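Long-range contacts in peptidoglycan glycosyltransferase (Eggerthella lenta, PDB 4MNR), which is a penicillin-binding protein that couples a dimerisation-type domain of the PbpA family to a larger domain of the beta-lactamase clan: residues 57-62 / 111-116; 184-189 / 411-416; 335-340 / 360-365. All blocks are in the same frame, centred on the assembly; numbering follows the deposited sequence.

Interaction 1 (57-62 / 111-116); sequences DLASHV and LTLNSK
Leu113 reaches Ala59 because its CG is anti to the carbonyl carbon (chi1 -57°) and its CD1 then continues the chain fully extended (chi2 -180°), so that this methyl ends 3.7 Å from Ala59 CB. Leu58 approaches Ser115 from the other segment with CG anti to the backbone N (chi1 -169°), and its two methyls divide the work. CD2 rests 4.0 Å from Ser115 CB, while CD1 lies 3.9 Å from the carbonyl oxygen Ser115 O. At the far end Val62 CG1 touches two leucines: Leu111 CD1 at 4.1 Å, the two side chains sliding past each other in opposite directions, and Leu113 CD1 at 4.3 Å. Leu113 CD1 thus touches both Ala59 and Val62.

The contact joins two helix starts. A type II turn from Asp57 to Ser60 puts Ala59 at the N-cap of helix 60-63, and Asn114 is the N-cap of helix 115-125, where its OD1 accepts a weak bond from Lys116 N and a further hydrogen bond from Ile117 N. Gln122 of that second helix accepts from Ala59 N, a polar tie beside the apolar seam. Ser115 OG is hydrogen-bonded to Asp34 OD2. With no hydrogen bond between them, the two segments meet through van der Waals contacts, buried at Ala59, Val62, Leu111 and Leu113.

Interaction 2 (184-189 / 411-416); sequences GSTFKI and DSWFVG
Thr186 meets Trp413 and Val415 where the SxxK motif of the penicillin-binding proteins, here Ser185 to Lys188, packs on the five-stranded antiparallel sheet of the transpeptidase-type domain. The motif begins in 3-10 geometry and leads into the helix that follows, and strand 409-418 presents Trp413 and Val415 to it while the CB of Phe414 points away.

From CB of Thr186 the side chain forks, and both branches touch the strand. OG1 is almost eclipsed with the backbone N (chi1 4°), a strained torsion that places the oxygen over one face of the Trp413 indole. It lies 3.5 Å above the ring plane, offset toward the rim, with Trp413 CG its nearest ring atom; Trp413 CB is close by at 3.6 Å. The other branch, the methyl CG2, sits 3.6 Å from Val415 CG2 and 4.0 Å from Trp413 CB. Thr186 crosses both partners at about a right angle, so one fork touches two alternate residues of the strand, Trp413 and Val415.

Val415 also uses both of its methyls. CG2, beside the backbone N, takes the threonine; CG1, anti to that N (chi1 175°), faces Ile189 one helical turn further on. No hydrogen bond links the two segments, which meet by side-chain packing. Met324 of helix 321-332 touches both Thr186 and Trp413, and nearby Lys188 NZ bonds to Ser240 OG and Asn242 OD1, bringing the SxxK lysine together with the residues of an S-x-N sequence. The contact finishes at the isoleucine tip, where Ile189 CD1 stands 4.3 Å from Val415 CG1.

Interaction 3 (335-340 / 360-365); sequences GVIMQP and TKLMQA
Ile337 faces both Leu362 and Met363, a classic beta bulge in the antiparallel pairing of strands 336-338 and 361-364. The tightest part is the backbone here, where one carbonyl oxygen is gripped twice: Leu362 N donates to Ile337 O at 2.8 Å and Met363 N to the same oxygen at 3.2 Å, both from within the carbonyl plane. In return Ile337 N donates to Met363 O from nearly straight off the end of the carbonyl (C=O...N 176°). The extra residue, Leu362, shifts the register by one, and beyond it Gln339 N still finds Thr360 O with an almost straight bond.

The buried side is built round Ile337. Ile337 and the selenomethionine Met363 lie side by side and point the same way, with Ile337 CD1 4.2 Å from Met363 CG and equally far from Ala365 CB. Met326 of helix 321-332 touches Ile337, Pro340 and Leu362, and so backs this side of the strand pair.

The face with Val336 and Gln364 is more open to solvent, although its contacts are no longer. Val336 CG1 rests on the aliphatic middle of Lys361, 3.8 Å from its CD, and Val336 CG2 on the amide of Gln364, whose NE2 is held by Val366 O. Selenomethionine Met338, bent at both chi2 and chi3, folds its CE back to the backbone of Thr360. A water bridges the segments, accepting from Thr360 N and donating to Gln339 O. Gln339 uses its amide within its own segment: NE2 donates at 3.0 Å to a lone pair of Pro340 O, which lies 18° out of the glutamine amide plane.

In the fold
Along the chain interaction 1 closes first, and interaction 3 is nested inside the long loop closed by interaction 2. Their centres lie about 20 to 24 Å apart, and none touches another, the nearest atoms of interactions 1 and 3 being about 7 Å apart. Helix 321-332 links interactions 2 and 3, lending Met324 to the one and Met326 to the other. Interactions 1 and 3 are tied through the mixed six-stranded sheet: of the strands between the segments of interaction 3, 343-347 pairs with 108-111, which ends in interaction 1, and 353-356 follows at the edge. Strand 142-148, at one edge of the sheet used by interaction 2, also touches interaction 1. Shared elements thus connect the two sheets.

Interaction 1 (57-62 / 111-116)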
ATOM      1  N   ASP A  57      13.370  -2.927 -16.598  1.00 14.04           N
ATOM      2  CA  ASP A  57      12.079  -2.576 -16.002  1.00 13.55           C
ATOM      3  C   ASP A  57      12.126  -2.267 -14.504  1.00 11.41           C
ATOM      4  O   ASP A  57      11.090  -2.249 -13.839  1.00 13.29           O
ATOM      5  CB  ASP A  57      11.015  -3.643 -16.305  1.00 19.25           C
ATOM      6  CG  ASP A  57      11.280  -4.967 -15.608  1.00 25.29           C
ATOM      7  OD1 ASP A  57      12.231  -5.072 -14.799  1.00 25.99           O
ATOM      8  OD2 ASP A  57      10.504  -5.913 -15.866  1.00 26.10           O
ATOM      9  N   LEU A  58      13.320  -1.990 -13.980  1.00 12.75           N
ATOM     10  CA  LEU A  58      13.470  -1.710 -12.551  1.00 11.36           C
ATOM     11  C   LEU A  58      12.823  -0.375 -12.185  1.00 11.64           C
ATOM     12  O   LEU A  58      13.239   0.673 -12.687  1.00 12.76           O
ATOM     13  CB  LEU A  58      14.963  -1.715 -12.167  1.00 11.73           C
ATOM     14  CG  LEU A  58      15.243  -1.703 -10.660  1.00 13.75           C
ATOM     15  CD1 LEU A  58      14.843  -3.033  -9.996  1.00 14.36           C
ATOM     16  CD2 LEU A  58      16.705  -1.404 -10.405  1.00 15.02           C
ATOM     17  N   ALA A  59      11.773  -0.435 -11.359  1.00  8.32           N
ATOM     18  CA  ALA A  59      11.045   0.749 -10.910  1.00  9.38           C
ATOM     19  C   ALA A  59      10.556   1.666 -12.042  1.00 10.40           C
ATOM     20  O   ALA A  59      10.545   2.879 -11.888  1.00 11.84           O
ATOM     21  CB  ALA A  59      11.906   1.550  -9.909  1.00 12.37           C
ATOM     22  N   SER A  60      10.131   1.084 -13.158  1.00 10.40           N
ATOM     23  CA  SER A  60       9.742   1.891 -14.311  1.00 12.22           C
ATOM     24  C   SER A  60       8.705   2.968 -14.019  1.00 10.94           C
ATOM     25  O   SER A  60       8.850   4.106 -14.467  1.00 12.65           O
ATOM     26  CB  SER A  60       9.243   1.004 -15.448  1.00 13.56           C
ATOM     27  OG  SER A  60      10.312   0.234 -15.941  1.00 14.76           O
ATOM     28  N   HIS A  61       7.647   2.617 -13.302  1.00  9.95           N
ATOM     29  CA  HIS A  61       6.585   3.591 -13.058  1.00 13.21           C
ATOM     30  C   HIS A  61       7.067   4.727 -12.185  1.00 11.73           C
ATOM     31  O   HIS A  61       6.642   5.867 -12.349  1.00 15.88           O
ATOM     32  CB  HIS A  61       5.380   2.922 -12.413  1.00 13.36           C
ATOM     33  CG  HIS A  61       4.764   1.872 -13.273  1.00 13.27           C
ATOM     34  ND1 HIS A  61       5.223   0.574 -13.298  1.00 13.40           N
ATOM     35  CD2 HIS A  61       3.745   1.933 -14.163  1.00 14.00           C
ATOM     36  CE1 HIS A  61       4.506  -0.123 -14.164  1.00 11.82           C
ATOM     37  NE2 HIS A  61       3.602   0.676 -14.698  1.00 12.54           N
ATOM     38  N   VAL A  62       7.943   4.404 -11.238  1.00 10.51           N
ATOM     39  CA  VAL A  62       8.500   5.405 -10.335  1.00 11.38           C
ATOM     40  C   VAL A  62       9.442   6.371 -11.064  1.00 11.15           C
ATOM     41  O   VAL A  62       9.313   7.596 -10.926  1.00 13.86           O
ATOM     42  CB  VAL A  62       9.241   4.747  -9.157  1.00 10.65           C
ATOM     43  CG1 VAL A  62      10.094   5.768  -8.417  1.00 10.26           C
ATOM     44  CG2 VAL A  62       8.247   4.108  -8.189  1.00 13.71           C
ATOM     45  N   LEU A 111      17.164   8.085  -4.900  1.00 10.17           N
ATOM     46  CA  LEU A 111      15.917   7.586  -4.331  1.00 10.13           C
ATOM     47  C   LEU A 111      16.194   6.750  -3.092  1.00 10.25           C
ATOM     48  O   LEU A 111      17.342   6.366  -2.829  1.00 11.21           O
ATOM     49  CB  LEU A 111      15.164   6.728  -5.348  1.00  9.84           C
ATOM     50  CG  LEU A 111      14.837   7.400  -6.683  1.00 11.50           C
ATOM     51  CD1 LEU A 111      14.026   6.451  -7.562  1.00 14.30           C
ATOM     52  CD2 LEU A 111      14.092   8.720  -6.464  1.00 12.06           C
ATOM     53  N   THR A 112      15.125   6.462  -2.351  1.00 10.10           N
ATOM     54  CA  THR A 112      15.195   5.590  -1.180  1.00  9.26           C
ATOM     55  C   THR A 112      15.182   4.098  -1.545  1.00 10.08           C
ATOM     56  O   THR A 112      15.460   3.247  -0.693  1.00 10.29           O
ATOM     57  CB  THR A 112      14.001   5.838  -0.239  1.00  7.42           C
ATOM     58  OG1 THR A 112      12.794   5.834  -1.009  1.00  9.35           O
ATOM     59  CG2 THR A 112      14.131   7.202   0.460  1.00 10.70           C
ATOM     60  N   LEU A 113      14.851   3.788  -2.798  1.00  9.67           N
ATOM     61  CA  LEU A 113      14.667   2.399  -3.217  1.00  9.21           C
ATOM     62  C   LEU A 113      15.936   1.576  -3.070  1.00  9.11           C
ATOM     63  O   LEU A 113      17.041   2.068  -3.340  1.00 11.07           O
ATOM     64  CB  LEU A 113      14.242   2.341  -4.681  1.00 10.86           C
ATOM     65  CG  LEU A 113      12.984   3.100  -5.091  1.00 10.55           C
ATOM     66  CD1 LEU A 113      12.758   2.889  -6.582  1.00 13.70           C
ATOM     67  CD2 LEU A 113      11.769   2.664  -4.268  1.00 11.49           C
ATOM     68  N   ASN A 114      15.781   0.319  -2.646  1.00  8.99           N
ATOM     69  CA  ASN A 114      16.876  -0.640  -2.710  1.00  9.41           C
ATOM     70  C   ASN A 114      16.659  -1.537  -3.926  1.00  8.40           C
ATOM     71  O   ASN A 114      15.568  -2.071  -4.108  1.00  9.49           O
ATOM     72  CB  ASN A 114      16.945  -1.483  -1.435  1.00 11.15           C
ATOM     73  CG  ASN A 114      17.982  -2.607  -1.545  1.00 14.51           C
ATOM     74  OD1 ASN A 114      17.664  -3.712  -1.992  1.00 14.94           O
ATOM     75  ND2 ASN A 114      19.235  -2.309  -1.181  1.00 15.25           N
ATOM     76  N   SER A 115      17.666  -1.677  -4.782  1.00  9.93           N
ATOM     77  CA  SER A 115      17.440  -2.400  -6.031  1.00 11.23           C
ATOM     78  C   SER A 115      17.051  -3.870  -5.843  1.00 11.12           C
ATOM     79  O   SER A 115      16.270  -4.397  -6.630  1.00 12.66           O
ATOM     80  CB  SER A 115      18.644  -2.269  -6.973  1.00 13.00           C
ATOM     81  OG  SER A 115      19.775  -2.941  -6.447  1.00 14.62           O
ATOM     82  N   LYS A 116      17.559  -4.513  -4.793  1.00 12.55           N
ATOM     83  CA  LYS A 116      17.265  -5.930  -4.574  1.00 13.18           C
ATOM     84  C   LYS A 116      15.858  -6.138  -4.022  1.00 14.05           C
ATOM     85  O   LYS A 116      15.156  -7.078  -4.417  1.00 14.17           O
ATOM     86  CB  LYS A 116      18.300  -6.579  -3.646  1.00 16.68           C
ATOM     87  CG  LYS A 116      19.704  -6.624  -4.236  1.00 21.79           C
ATOM     88  CD  LYS A 116      20.719  -7.105  -3.199  1.00 34.21           C
ATOM     89  CE  LYS A 116      20.362  -8.479  -2.650  1.00 43.19           C
ATOM     90  NZ  LYS A 116      21.340  -8.947  -1.614  1.00 46.74           N
TER

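Interaction 2 (184-189 / 411-416)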
ATOM      1  N   GLY A 184     -10.630  -4.757   1.323  1.00 11.70           N
ATOM      2  CA  GLY A 184     -11.169  -5.965   1.914  1.00 13.94           C
ATOM      3  C   GLY A 184     -10.677  -6.144   3.341  1.00 11.28           C
ATOM      4  O   GLY A 184     -10.434  -5.175   4.078  1.00  8.90           O
ATOM      5  N   SER A 185     -10.498  -7.398   3.733  0.63 12.17           N
ATOM      6  CA  SER A 185     -10.243  -7.714   5.127  0.63 12.17           C
ATOM      7  C   SER A 185      -8.908  -7.179   5.687  0.63 12.67           C
ATOM      8  O   SER A 185      -8.682  -7.225   6.892  0.63 12.73           O
ATOM      9  CB  SER A 185     -10.416  -9.224   5.356  0.63 12.61           C
ATOM     10  OG  SER A 185      -9.844  -9.957   4.283  0.63 14.69           O
ATOM     11  N   THR A 186      -8.043  -6.635   4.829  1.00 11.98           N
ATOM     12  CA  THR A 186      -6.842  -5.953   5.304  1.00 11.97           C
ATOM     13  C   THR A 186      -7.191  -4.734   6.168  1.00 11.11           C
ATOM     14  O   THR A 186      -6.484  -4.377   7.109  1.00 12.74           O
ATOM     15  CB  THR A 186      -5.954  -5.501   4.131  1.00 22.58           C
ATOM     16  OG1 THR A 186      -6.611  -5.808   2.897  1.00 38.19           O
ATOM     17  CG2 THR A 186      -4.674  -6.278   4.163  1.00 18.77           C
ATOM     18  N   PHE A 187      -8.313  -4.105   5.847  1.00  9.33           N
ATOM     19  CA  PHE A 187      -8.794  -2.936   6.576  1.00  7.30           C
ATOM     20  C   PHE A 187      -9.200  -3.276   8.012  1.00  9.97           C
ATOM     21  O   PHE A 187      -9.361  -2.383   8.847  1.00  9.92           O
ATOM     22  CB  PHE A 187      -9.991  -2.334   5.817  1.00  8.31           C
ATOM     23  CG  PHE A 187     -10.533  -1.066   6.408  1.00 10.92           C
ATOM     24  CD1 PHE A 187      -9.927   0.165   6.159  1.00  9.31           C
ATOM     25  CD2 PHE A 187     -11.690  -1.091   7.157  1.00  7.90           C
ATOM     26  CE1 PHE A 187     -10.440   1.336   6.694  1.00 11.02           C
ATOM     27  CE2 PHE A 187     -12.214   0.080   7.707  1.00 11.37           C
ATOM     28  CZ  PHE A 187     -11.584   1.297   7.468  1.00 11.92           C
ATOM     29  N   LYS A 188      -9.388  -4.561   8.302  1.00  8.51           N
ATOM     30  CA  LYS A 188      -9.720  -4.952   9.669  1.00  8.45           C
ATOM     31  C   LYS A 188      -8.633  -4.506  10.658  1.00  9.52           C
ATOM     32  O   LYS A 188      -8.903  -4.364  11.849  1.00 12.58           O
ATOM     33  CB  LYS A 188      -9.987  -6.462   9.766  1.00  7.61           C
ATOM     34  CG  LYS A 188     -11.271  -6.880   9.063  1.00  8.60           C
ATOM     35  CD  LYS A 188     -11.451  -8.388   9.025  1.00  9.65           C
ATOM     36  CE  LYS A 188     -12.723  -8.737   8.219  1.00 13.25           C
ATOM     37  NZ  LYS A 188     -12.764 -10.174   7.910  1.00 19.07           N
ATOM     38  N   ILE A 189      -7.424  -4.253  10.169  1.00  9.54           N
ATOM     39  CA  ILE A 189      -6.392  -3.676  11.036  1.00  9.12           C
ATOM     40  C   ILE A 189      -6.897  -2.344  11.611  1.00 10.29           C
ATOM     41  O   ILE A 189      -6.763  -2.071  12.808  1.00 10.85           O
ATOM     42  CB  ILE A 189      -5.088  -3.406  10.266  1.00  9.84           C
ATOM     43  CG1 ILE A 189      -4.455  -4.713   9.773  1.00 12.67           C
ATOM     44  CG2 ILE A 189      -4.113  -2.631  11.151  1.00 11.52           C
ATOM     45  CD1 ILE A 189      -3.265  -4.487   8.864  1.00 13.29           C
ATOM     46  N   ASP A 411      -9.630  -9.888  -5.183  1.00 12.69           N
ATOM     47  CA  ASP A 411      -8.261  -9.399  -5.124  1.00 11.90           C
ATOM     48  C   ASP A 411      -7.638  -9.924  -3.853  1.00 15.42           C
ATOM     49  O   ASP A 411      -8.285  -9.961  -2.812  1.00 16.78           O
ATOM     50  CB  ASP A 411      -8.220  -7.877  -5.102  1.00 12.86           C
ATOM     51  CG  ASP A 411      -8.676  -7.261  -6.419  1.00 17.30           C
ATOM     52  OD1 ASP A 411      -8.639  -7.947  -7.466  1.00 18.07           O
ATOM     53  OD2 ASP A 411      -9.067  -6.071  -6.412  1.00 21.77           O
ATOM     54  N   SER A 412      -6.369 -10.307  -3.931  1.00 12.06           N
ATOM     55  CA  SER A 412      -5.698 -10.939  -2.807  1.00 10.66           C
ATOM     56  C   SER A 412      -4.647 -10.008  -2.212  1.00 11.04           C
ATOM     57  O   SER A 412      -3.766  -9.529  -2.920  1.00 11.88           O
ATOM     58  CB  SER A 412      -5.054 -12.254  -3.267  1.00 12.69           C
ATOM     59  OG  SER A 412      -4.433 -12.914  -2.168  1.00 14.51           O
ATOM     60  N   TRP A 413      -4.757  -9.746  -0.910  1.00  8.97           N
ATOM     61  CA  TRP A 413      -3.929  -8.764  -0.224  1.00 10.69           C
ATOM     62  C   TRP A 413      -3.109  -9.361   0.913  1.00 11.19           C
ATOM     63  O   TRP A 413      -3.505 -10.353   1.530  1.00 10.06           O
ATOM     64  CB  TRP A 413      -4.817  -7.735   0.483  1.00 10.92           C
ATOM     65  CG  TRP A 413      -5.447  -6.678  -0.339  1.00  8.74           C
ATOM     66  CD1 TRP A 413      -6.635  -6.741  -0.989  1.00 14.76           C
ATOM     67  CD2 TRP A 413      -4.945  -5.353  -0.532  1.00  8.67           C
ATOM     68  NE1 TRP A 413      -6.903  -5.539  -1.607  1.00 13.01           N
ATOM     69  CE2 TRP A 413      -5.882  -4.669  -1.334  1.00 11.35           C
ATOM     70  CE3 TRP A 413      -3.789  -4.684  -0.115  1.00 10.97           C
ATOM     71  CZ2 TRP A 413      -5.695  -3.344  -1.727  1.00 13.49           C
ATOM     72  CZ3 TRP A 413      -3.605  -3.372  -0.501  1.00 12.37           C
ATOM     73  CH2 TRP A 413      -4.551  -2.718  -1.305  1.00 13.56           C
ATOM     74  N   PHE A 414      -1.996  -8.710   1.236  1.00  7.42           N
ATOM     75  CA  PHE A 414      -1.356  -8.918   2.533  1.00  7.10           C
ATOM     76  C   PHE A 414      -0.694  -7.628   2.968  1.00 11.64           C
ATOM     77  O   PHE A 414      -0.077  -6.954   2.151  1.00 10.54           O
ATOM     78  CB  PHE A 414      -0.286  -9.995   2.445  1.00  8.20           C
ATOM     79  CG  PHE A 414       0.362 -10.311   3.764  1.00 13.39           C
ATOM     80  CD1 PHE A 414      -0.285 -11.117   4.689  1.00 14.48           C
ATOM     81  CD2 PHE A 414       1.619  -9.815   4.074  1.00 14.65           C
ATOM     82  CE1 PHE A 414       0.322 -11.431   5.909  1.00 16.73           C
ATOM     83  CE2 PHE A 414       2.233 -10.136   5.289  1.00 15.48           C
ATOM     84  CZ  PHE A 414       1.584 -10.937   6.196  1.00 14.94           C
ATOM     85  N   VAL A 415      -0.836  -7.281   4.246  1.00  7.11           N
ATOM     86  CA  VAL A 415      -0.060  -6.193   4.847  1.00  8.73           C
ATOM     87  C   VAL A 415       0.631  -6.812   6.053  1.00 11.14           C
ATOM     88  O   VAL A 415      -0.024  -7.419   6.900  1.00 11.87           O
ATOM     89  CB  VAL A 415      -0.953  -5.021   5.292  1.00  7.68           C
ATOM     90  CG1 VAL A 415      -0.123  -3.980   6.018  1.00 12.04           C
ATOM     91  CG2 VAL A 415      -1.654  -4.404   4.099  1.00 11.69           C
ATOM     92  N   GLY A 416       1.949  -6.703   6.131  1.00  9.22           N
ATOM     93  CA  GLY A 416       2.646  -7.323   7.240  1.00 11.21           C
ATOM     94  C   GLY A 416       3.959  -6.662   7.551  1.00 12.88           C
ATOM     95  O   GLY A 416       4.364  -5.717   6.883  1.00 11.18           O
TER

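Interaction 3 (335-340 / 360-365)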
ATOM      1  N   GLY A 335       2.292   3.255  16.660  1.00 10.87           N
ATOM      2  CA  GLY A 335       1.090   4.026  16.398  1.00 11.29           C
ATOM      3  C   GLY A 335       1.308   5.224  15.492  1.00 10.39           C
ATOM      4  O   GLY A 335       0.348   5.875  15.077  1.00 11.11           O
ATOM      5  N   VAL A 336       2.568   5.510  15.172  1.00  9.71           N
ATOM      6  CA  VAL A 336       2.902   6.727  14.428  1.00 11.06           C
ATOM      7  C   VAL A 336       3.127   6.413  12.970  1.00 11.98           C
ATOM      8  O   VAL A 336       3.903   5.522  12.635  1.00 15.92           O
ATOM      9  CB  VAL A 336       4.187   7.365  14.969  1.00 12.88           C
ATOM     10  CG1 VAL A 336       4.543   8.609  14.176  1.00 15.69           C
ATOM     11  CG2 VAL A 336       4.022   7.706  16.439  1.00 14.30           C
ATOM     12  N   ILE A 337       2.439   7.142  12.101  1.00 10.66           N
ATOM     13  CA  ILE A 337       2.704   7.052  10.673  1.00  7.72           C
ATOM     14  C   ILE A 337       3.698   8.135  10.273  1.00 11.68           C
ATOM     15  O   ILE A 337       3.416   9.326  10.420  1.00 10.57           O
ATOM     16  CB  ILE A 337       1.408   7.248   9.876  1.00 10.81           C
ATOM     17  CG1 ILE A 337       0.404   6.143  10.239  1.00  9.97           C
ATOM     18  CG2 ILE A 337       1.698   7.260   8.380  1.00 11.88           C
ATOM     19  CD1 ILE A 337      -0.958   6.270   9.531  1.00 14.99           C
HETATM   20  N   MSE A 338       4.869   7.724   9.794  1.00 12.29           N
HETATM   21  CA  MSE A 338       5.840   8.672   9.247  1.00 10.41           C
HETATM   22  C   MSE A 338       5.431   9.067   7.828  1.00 12.73           C
HETATM   23  O   MSE A 338       4.820   8.271   7.111  1.00 13.52           O
HETATM   24  CB  MSE A 338       7.237   8.043   9.222  1.00 11.40           C
HETATM   25  CG  MSE A 338       7.753   7.578  10.587  1.00 12.60           C
HETATM   26 SE   MSE A 338       7.925   9.020  11.882  0.62 15.45          SE
HETATM   27  CE  MSE A 338       9.527   9.841  11.138  1.00 16.69           C
ATOM     28  N   GLN A 339       5.766  10.292   7.426  1.00  8.48           N
ATOM     29  CA  GLN A 339       5.477  10.754   6.066  1.00 10.84           C
ATOM     30  C   GLN A 339       6.228   9.875   5.054  1.00 10.34           C
ATOM     31  O   GLN A 339       7.447   9.763   5.122  1.00  9.10           O
ATOM     32  CB  GLN A 339       5.921  12.213   5.931  1.00 11.27           C
ATOM     33  CG  GLN A 339       5.974  12.716   4.518  1.00 13.59           C
ATOM     34  CD  GLN A 339       4.594  12.789   3.888  1.00 13.58           C
ATOM     35  OE1 GLN A 339       3.647  13.272   4.506  1.00 15.57           O
ATOM     36  NE2 GLN A 339       4.473  12.301   2.662  1.00 13.00           N
ATOM     37  N   PRO A 340       5.503   9.236   4.118  1.00  8.71           N
ATOM     38  CA  PRO A 340       6.210   8.416   3.119  1.00  8.57           C
ATOM     39  C   PRO A 340       7.088   9.294   2.235  1.00 10.48           C
ATOM     40  O   PRO A 340       6.662  10.383   1.857  1.00 11.11           O
ATOM     41  CB  PRO A 340       5.076   7.809   2.291  1.00 12.59           C
ATOM     42  CG  PRO A 340       3.875   8.681   2.569  1.00 19.52           C
ATOM     43  CD  PRO A 340       4.038   9.138   3.983  1.00  9.73           C
ATOM     44  N   THR A 360       9.970  12.534   9.106  1.00 12.84           N
ATOM     45  CA  THR A 360       9.087  13.418   9.860  1.00 11.24           C
ATOM     46  C   THR A 360       7.756  12.719  10.101  1.00 10.86           C
ATOM     47  O   THR A 360       7.245  12.034   9.208  1.00 11.48           O
ATOM     48  CB  THR A 360       8.796  14.689   9.042  1.00 16.04           C
ATOM     49  OG1 THR A 360      10.025  15.377   8.757  1.00 16.54           O
ATOM     50  CG2 THR A 360       7.861  15.616   9.796  1.00 16.59           C
ATOM     51  N   LYS A 361       7.203  12.879  11.304  1.00 11.01           N
ATOM     52  CA  LYS A 361       5.862  12.366  11.603  1.00 11.71           C
ATOM     53  C   LYS A 361       4.792  12.970  10.700  1.00 14.32           C
ATOM     54  O   LYS A 361       4.760  14.180  10.473  1.00 16.13           O
ATOM     55  CB  LYS A 361       5.507  12.654  13.070  1.00 12.11           C
ATOM     56  CG  LYS A 361       4.068  12.295  13.452  1.00 18.19           C
ATOM     57  CD  LYS A 361       3.886  12.232  14.963  1.00 25.37           C
ATOM     58  CE  LYS A 361       3.999  13.598  15.611  1.00 30.07           C
ATOM     59  NZ  LYS A 361       3.847  13.480  17.088  1.00 33.14           N
ATOM     60  N   LEU A 362       3.910  12.118  10.190  1.00 10.46           N
ATOM     61  CA  LEU A 362       2.730  12.586   9.482  1.00  9.76           C
ATOM     62  C   LEU A 362       1.560  12.656  10.450  1.00 13.16           C
ATOM     63  O   LEU A 362       0.944  13.713  10.612  1.00 15.33           O
ATOM     64  CB  LEU A 362       2.409  11.674   8.307  1.00 10.01           C
ATOM     65  CG  LEU A 362       1.112  12.015   7.569  1.00 11.61           C
ATOM     66  CD1 LEU A 362       1.054  13.469   7.090  1.00 15.63           C
ATOM     67  CD2 LEU A 362       0.962  11.064   6.406  1.00 14.63           C
HETATM   68  N   MSE A 363       1.243  11.537  11.093  1.00 13.42           N
HETATM   69  CA  MSE A 363       0.162  11.533  12.078  1.00 13.19           C
HETATM   70  C   MSE A 363       0.291  10.403  13.100  1.00 15.07           C
HETATM   71  O   MSE A 363       0.933   9.386  12.845  1.00 14.37           O
HETATM   72  CB  MSE A 363      -1.212  11.498  11.382  1.00 13.39           C
HETATM   73  CG  MSE A 363      -1.445  10.271  10.553  1.00 12.62           C
HETATM   74 SE   MSE A 363      -3.140  10.398   9.583  0.55 21.91          SE
HETATM   75  CE  MSE A 363      -2.605  11.609   8.166  1.00 22.87           C
ATOM     76  N   GLN A 364      -0.307  10.602  14.268  1.00 15.45           N
ATOM     77  CA  GLN A 364      -0.411   9.541  15.267  1.00 13.93           C
ATOM     78  C   GLN A 364      -1.751   8.835  15.084  1.00 11.83           C
ATOM     79  O   GLN A 364      -2.793   9.405  15.417  1.00 17.40           O
ATOM     80  CB  GLN A 364      -0.344  10.134  16.679  1.00 17.65           C
ATOM     81  CG  GLN A 364      -0.412   9.087  17.784  1.00 19.10           C
ATOM     82  CD  GLN A 364       0.957   8.723  18.337  1.00 20.27           C
ATOM     83  OE1 GLN A 364       1.843   9.574  18.431  1.00 21.05           O
ATOM     84  NE2 GLN A 364       1.136   7.453  18.709  1.00 18.93           N
ATOM     85  N   ALA A 365      -1.743   7.612  14.551  1.00 11.83           N
ATOM     86  CA  ALA A 365      -2.997   6.893  14.311  1.00 13.85           C
ATOM     87  C   ALA A 365      -3.638   6.385  15.599  1.00 13.24           C
ATOM     88  O   ALA A 365      -4.817   6.629  15.848  1.00 16.64           O
ATOM     89  CB  ALA A 365      -2.797   5.732  13.320  1.00 12.81           C
TER
HETATM   90  O   HOH W   1       9.272  10.797   6.707  1.00 12.73           O